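Local coordinates for protein tyrosyl-DNA phosphodiesterase 2 (Danio rerio, PDB 4F1H) that belongs to the endonuclease/exonuclease/phosphatase family of DNase I-like proteins, with a core of two mixed beta sheets, and is modelled here with a magnesium ion, at residues I72-K76 and S77-F81; V103-G107 and Q108-L112. All coordinates share one frame; numbering follows the deposited sequence.

Interaction 1. Residues I72-K76 and S77-F81; sequences IMLRK and SRVKF
Arg-75, Arg-78 and Val-79 build the tight turn that carries the chain from strand 69-75 of one beta sheet to strand 80-88 of the other. The backbone angles of Lys-76 and Ser-77 are those of a type I turn. Arg-75 O accepts two backbone bonds. Arg-78 N donates to Arg-75 O at 3.0 Å from above the carbonyl plane and closes the turn. Val-79 N, also 3.0 Å from Arg-75 O, comes in nearly along the C=O axis, though the N-H...O angle is only 137°. Ser-77 OG lies 3.8 Å from Arg-75 CG, beside the extended arginine chain.

Apolar side chains meet where the two strands diverge from the turn. Val-79 CG1 lies anti to the backbone N (chi1 172°), and this branch meets Leu-74 CB at 4.1 Å. Leu-74 CD1 reaches Phe-81 CD1 at 3.9 Å, and the two side chains slant across each other. The Phe-81 ring also stacks on Phe-61. Both arginine ends turn to other partners: Arg-75 NH1 bonds Tyr-58 OH, and Arg-78 NE forms a salt bridge with Asp-36. Two N-H donors on the one Arg-75 carbonyl oxygen hold the reversal, while Leu-74 and Val-79 both pack on Val-103 of the second sheet.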
# COMPACT_ATOMS: atom_id res chain seq x y z
N ILE B 72 -11.23 -15.96 18.96
CA ILE B 72 -11.16 -14.82 19.85
C ILE B 72 -11.46 -15.34 21.25
O ILE B 72 -12.45 -16.04 21.46
CB ILE B 72 -12.16 -13.71 19.44
CG1 ILE B 72 -11.78 -13.09 18.10
CG2 ILE B 72 -12.21 -12.62 20.51
CD1 ILE B 72 -12.84 -12.04 17.65
N MET B 73 -10.57 -15.04 22.21
CA MET B 73 -10.80 -15.42 23.62
C MET B 73 -11.06 -14.14 24.37
O MET B 73 -10.33 -13.13 24.20
CB MET B 73 -9.54 -16.10 24.19
CG MET B 73 -9.20 -17.38 23.46
SD MET B 73 -7.54 -17.99 23.93
CE MET B 73 -7.72 -18.19 25.73
N LEU B 74 -12.10 -14.14 25.20
CA LEU B 74 -12.49 -12.97 26.00
C LEU B 74 -12.33 -13.24 27.50
O LEU B 74 -12.80 -14.27 28.00
CB LEU B 74 -13.98 -12.63 25.74
CG LEU B 74 -14.35 -12.41 24.28
CD1 LEU B 74 -15.88 -12.19 24.08
CD2 LEU B 74 -13.52 -11.27 23.71
N ARG B 75 -11.63 -12.37 28.23
CA ARG B 75 -11.47 -12.62 29.66
C ARG B 75 -12.79 -12.33 30.38
O ARG B 75 -13.20 -11.17 30.45
CB ARG B 75 -10.38 -11.71 30.23
CG ARG B 75 -9.94 -12.16 31.67
CD ARG B 75 -8.47 -11.79 31.99
NE ARG B 75 -8.08 -12.38 33.28
CZ ARG B 75 -7.26 -13.42 33.45
NH1 ARG B 75 -6.67 -14.01 32.41
NH2 ARG B 75 -6.99 -13.87 34.67
N LYS B 76 -13.42 -13.36 30.94
CA LYS B 76 -14.79 -13.23 31.44
C LYS B 76 -14.92 -12.20 32.55
O LYS B 76 -15.97 -11.54 32.67
CB LYS B 76 -15.29 -14.60 31.90
CG LYS B 76 -15.46 -15.58 30.76
CD LYS B 76 -16.02 -16.94 31.23
CE LYS B 76 -14.95 -17.89 31.69
NZ LYS B 76 -15.56 -19.18 32.19
N SER B 77 -13.88 -12.03 33.35
CA SER B 77 -13.96 -11.10 34.48
C SER B 77 -13.88 -9.64 34.05
O SER B 77 -14.21 -8.73 34.82
CB SER B 77 -12.87 -11.41 35.49
OG SER B 77 -11.58 -11.23 34.92
N ARG B 78 -13.44 -9.41 32.81
CA ARG B 78 -13.19 -8.04 32.31
C ARG B 78 -14.09 -7.56 31.18
O ARG B 78 -14.24 -6.35 30.98
CB ARG B 78 -11.72 -7.92 31.87
CG ARG B 78 -10.78 -8.07 33.07
CD ARG B 78 -10.41 -6.71 33.61
NE ARG B 78 -9.50 -6.03 32.68
CZ ARG B 78 -9.08 -4.77 32.81
NH1 ARG B 78 -9.48 -4.03 33.86
NH2 ARG B 78 -8.27 -4.24 31.90
N VAL B 79 -14.65 -8.51 30.43
CA VAL B 79 -15.35 -8.25 29.18
C VAL B 79 -16.70 -8.97 29.21
O VAL B 79 -16.76 -10.16 29.54
CB VAL B 79 -14.48 -8.84 28.01
CG1 VAL B 79 -15.20 -8.78 26.69
CG2 VAL B 79 -13.11 -8.09 27.94
N LYS B 80 -17.78 -8.25 28.84
CA LYS B 80 -19.10 -8.88 28.71
C LYS B 80 -19.42 -9.05 27.25
O LYS B 80 -19.30 -8.11 26.48
CB LYS B 80 -20.16 -8.00 29.37
CG LYS B 80 -20.03 -8.02 30.91
CD LYS B 80 -20.82 -6.89 31.54
CE LYS B 80 -20.65 -6.88 33.05
NZ LYS B 80 -21.46 -5.78 33.64
N PHE B 81 -19.85 -10.25 26.87
CA PHE B 81 -20.10 -10.52 25.47
C PHE B 81 -21.49 -10.04 25.04
O PHE B 81 -22.47 -10.19 25.80
CB PHE B 81 -19.98 -12.03 25.27
CG PHE B 81 -20.37 -12.50 23.89
CD1 PHE B 81 -19.51 -12.28 22.80
CD2 PHE B 81 -21.56 -13.19 23.69
CE1 PHE B 81 -19.86 -12.72 21.49
CE2 PHE B 81 -21.91 -13.64 22.39
CZ PHE B 81 -21.04 -13.43 21.30

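Interaction 2. Residues V103-G107 and Q108-L112; sequences VTFSG and QKLYL
Strands 97-105 and 108-114 form an antiparallel hairpin closed by a type I' turn from Phe-105 to Gln-108, and the short segments 103-105 and 108-112 run at 132° to each other. Val-103 with Leu-110 and Phe-105 with Gln-108 are hydrogen-bonded pairs; Thr-104 with Lys-109 between them is a non-hydrogen-bonded pair. Leu-110 N binds Val-103 O at 2.8 Å, and Phe-105 N binds Gln-108 O at 2.8 Å. The return bond at the turn is longer, with Gln-108 N 3.1 Å from Phe-105 O. Ser-106 and Gly-107 both have positive phi, as the type I' turn requires.

Val-103, Phe-105, Gln-108 and Leu-110 share one face of the hairpin. With CG1 anti to the carbonyl carbon (chi1 -53°), Val-103 CG2 falls between the backbone N and the carbonyl carbon and touches Leu-110 CB at 3.7 Å. The same methyl meets Leu-112 CD1 at 3.7 Å, where the two side chains cross at about a right angle. Leu-110 CD1 lies against Phe-105 CB at 3.8 Å. Gln-108 bends at chi2 (63°) to bring its amide back to its own strand. There NE2 donates to Lys-109 O at 3.0 Å, with that oxygen close to the amide plane. Lys-109 points to the other face and forms a salt bridge with Asp-144. The hairpin is thus apolar around Val-103, Leu-110 and Leu-112, which pack toward Leu-74, with the Gln-108 amide turned back onto its own strand. It is charged at Lys-109 on the other face, while backbone bonds hold its register.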
# COMPACT_ATOMS: atom_id res chain seq x y z
N VAL B 103 -18.48 -6.61 22.28
CA VAL B 103 -18.43 -6.80 23.72
C VAL B 103 -18.53 -5.44 24.41
O VAL B 103 -18.44 -4.41 23.73
CB VAL B 103 -17.12 -7.49 24.17
CG1 VAL B 103 -16.87 -8.82 23.37
CG2 VAL B 103 -15.89 -6.53 24.03
N THR B 104 -18.73 -5.42 25.73
CA THR B 104 -18.54 -4.17 26.50
C THR B 104 -17.39 -4.36 27.49
O THR B 104 -17.19 -5.45 28.04
CB THR B 104 -19.81 -3.67 27.26
OG1 THR B 104 -20.18 -4.63 28.24
CG2 THR B 104 -20.97 -3.52 26.32
N PHE B 105 -16.62 -3.29 27.69
CA PHE B 105 -15.46 -3.31 28.56
C PHE B 105 -15.67 -2.13 29.51
O PHE B 105 -15.49 -0.97 29.11
CB PHE B 105 -14.20 -3.14 27.70
CG PHE B 105 -12.93 -2.92 28.48
CD1 PHE B 105 -12.35 -3.96 29.20
CD2 PHE B 105 -12.28 -1.69 28.43
CE1 PHE B 105 -11.17 -3.78 29.92
CE2 PHE B 105 -11.11 -1.50 29.11
CZ PHE B 105 -10.55 -2.53 29.87
N SER B 106 -16.09 -2.45 30.73
CA SER B 106 -16.52 -1.42 31.69
C SER B 106 -17.50 -0.45 31.04
O SER B 106 -17.38 0.77 31.18
CB SER B 106 -15.30 -0.68 32.27
OG SER B 106 -14.70 -1.45 33.30
N GLY B 107 -18.46 -1.00 30.29
CA GLY B 107 -19.50 -0.19 29.66
C GLY B 107 -19.21 0.40 28.29
O GLY B 107 -20.14 0.88 27.62
N GLN B 108 -17.95 0.37 27.86
CA GLN B 108 -17.59 0.91 26.55
C GLN B 108 -17.69 -0.23 25.55
O GLN B 108 -17.12 -1.30 25.79
CB GLN B 108 -16.15 1.45 26.57
CG GLN B 108 -15.60 1.79 25.19
CD GLN B 108 -16.37 2.89 24.48
OE1 GLN B 108 -16.52 4.00 25.03
NE2 GLN B 108 -16.83 2.61 23.25
N LYS B 109 -18.41 -0.02 24.45
CA LYS B 109 -18.57 -1.06 23.44
C LYS B 109 -17.25 -1.21 22.70
O LYS B 109 -16.65 -0.21 22.30
CB LYS B 109 -19.67 -0.67 22.46
CG LYS B 109 -20.04 -1.79 21.52
CD LYS B 109 -21.07 -1.34 20.45
CE LYS B 109 -22.49 -1.28 21.00
NZ LYS B 109 -23.44 -0.78 19.94
N LEU B 110 -16.80 -2.46 22.51
CA LEU B 110 -15.64 -2.75 21.65
C LEU B 110 -16.13 -3.62 20.51
O LEU B 110 -16.98 -4.49 20.72
CB LEU B 110 -14.53 -3.51 22.38
CG LEU B 110 -14.07 -2.98 23.74
CD1 LEU B 110 -12.92 -3.88 24.21
CD2 LEU B 110 -13.67 -1.51 23.65
N TYR B 111 -15.57 -3.42 19.31
CA TYR B 111 -15.96 -4.23 18.16
C TYR B 111 -14.65 -4.94 17.80
O TYR B 111 -13.76 -4.30 17.23
CB TYR B 111 -16.47 -3.28 17.07
CG TYR B 111 -17.05 -3.88 15.82
CD1 TYR B 111 -16.25 -4.11 14.71
CD2 TYR B 111 -18.43 -4.12 15.70
CE1 TYR B 111 -16.78 -4.63 13.51
CE2 TYR B 111 -18.98 -4.66 14.51
CZ TYR B 111 -18.15 -4.89 13.42
OH TYR B 111 -18.69 -5.41 12.24
N LEU B 112 -14.52 -6.21 18.21
CA LEU B 112 -13.25 -6.96 18.10
C LEU B 112 -13.26 -7.81 16.84
O LEU B 112 -14.24 -8.48 16.53
CB LEU B 112 -13.08 -7.85 19.33
CG LEU B 112 -13.16 -7.06 20.65
CD1 LEU B 112 -13.30 -8.05 21.79
CD2 LEU B 112 -11.97 -6.14 20.87

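Overall arrangement
From the N terminus, strand 69-75 comes first, and interaction 1 closes the short loop that follows it. Strand 80-88 then leaves and pairs with strand 97-105. Interaction 2 closes the hairpin of strands 97-105 and 108-114. The two contacts are in series, neither nested nor crossed, with centres about 10 Å apart. They touch directly. Lys-80 O lies 2.9 Å from Thr-104 N, a probable hydrogen bond, and Val-79 CG1 packs on Val-103 CB at 3.4 Å. Interaction 1 steps from the six-stranded sheet to its partner, and interaction 2 continues within that second sheet, where strand 108-114 runs parallel to strand 145-150.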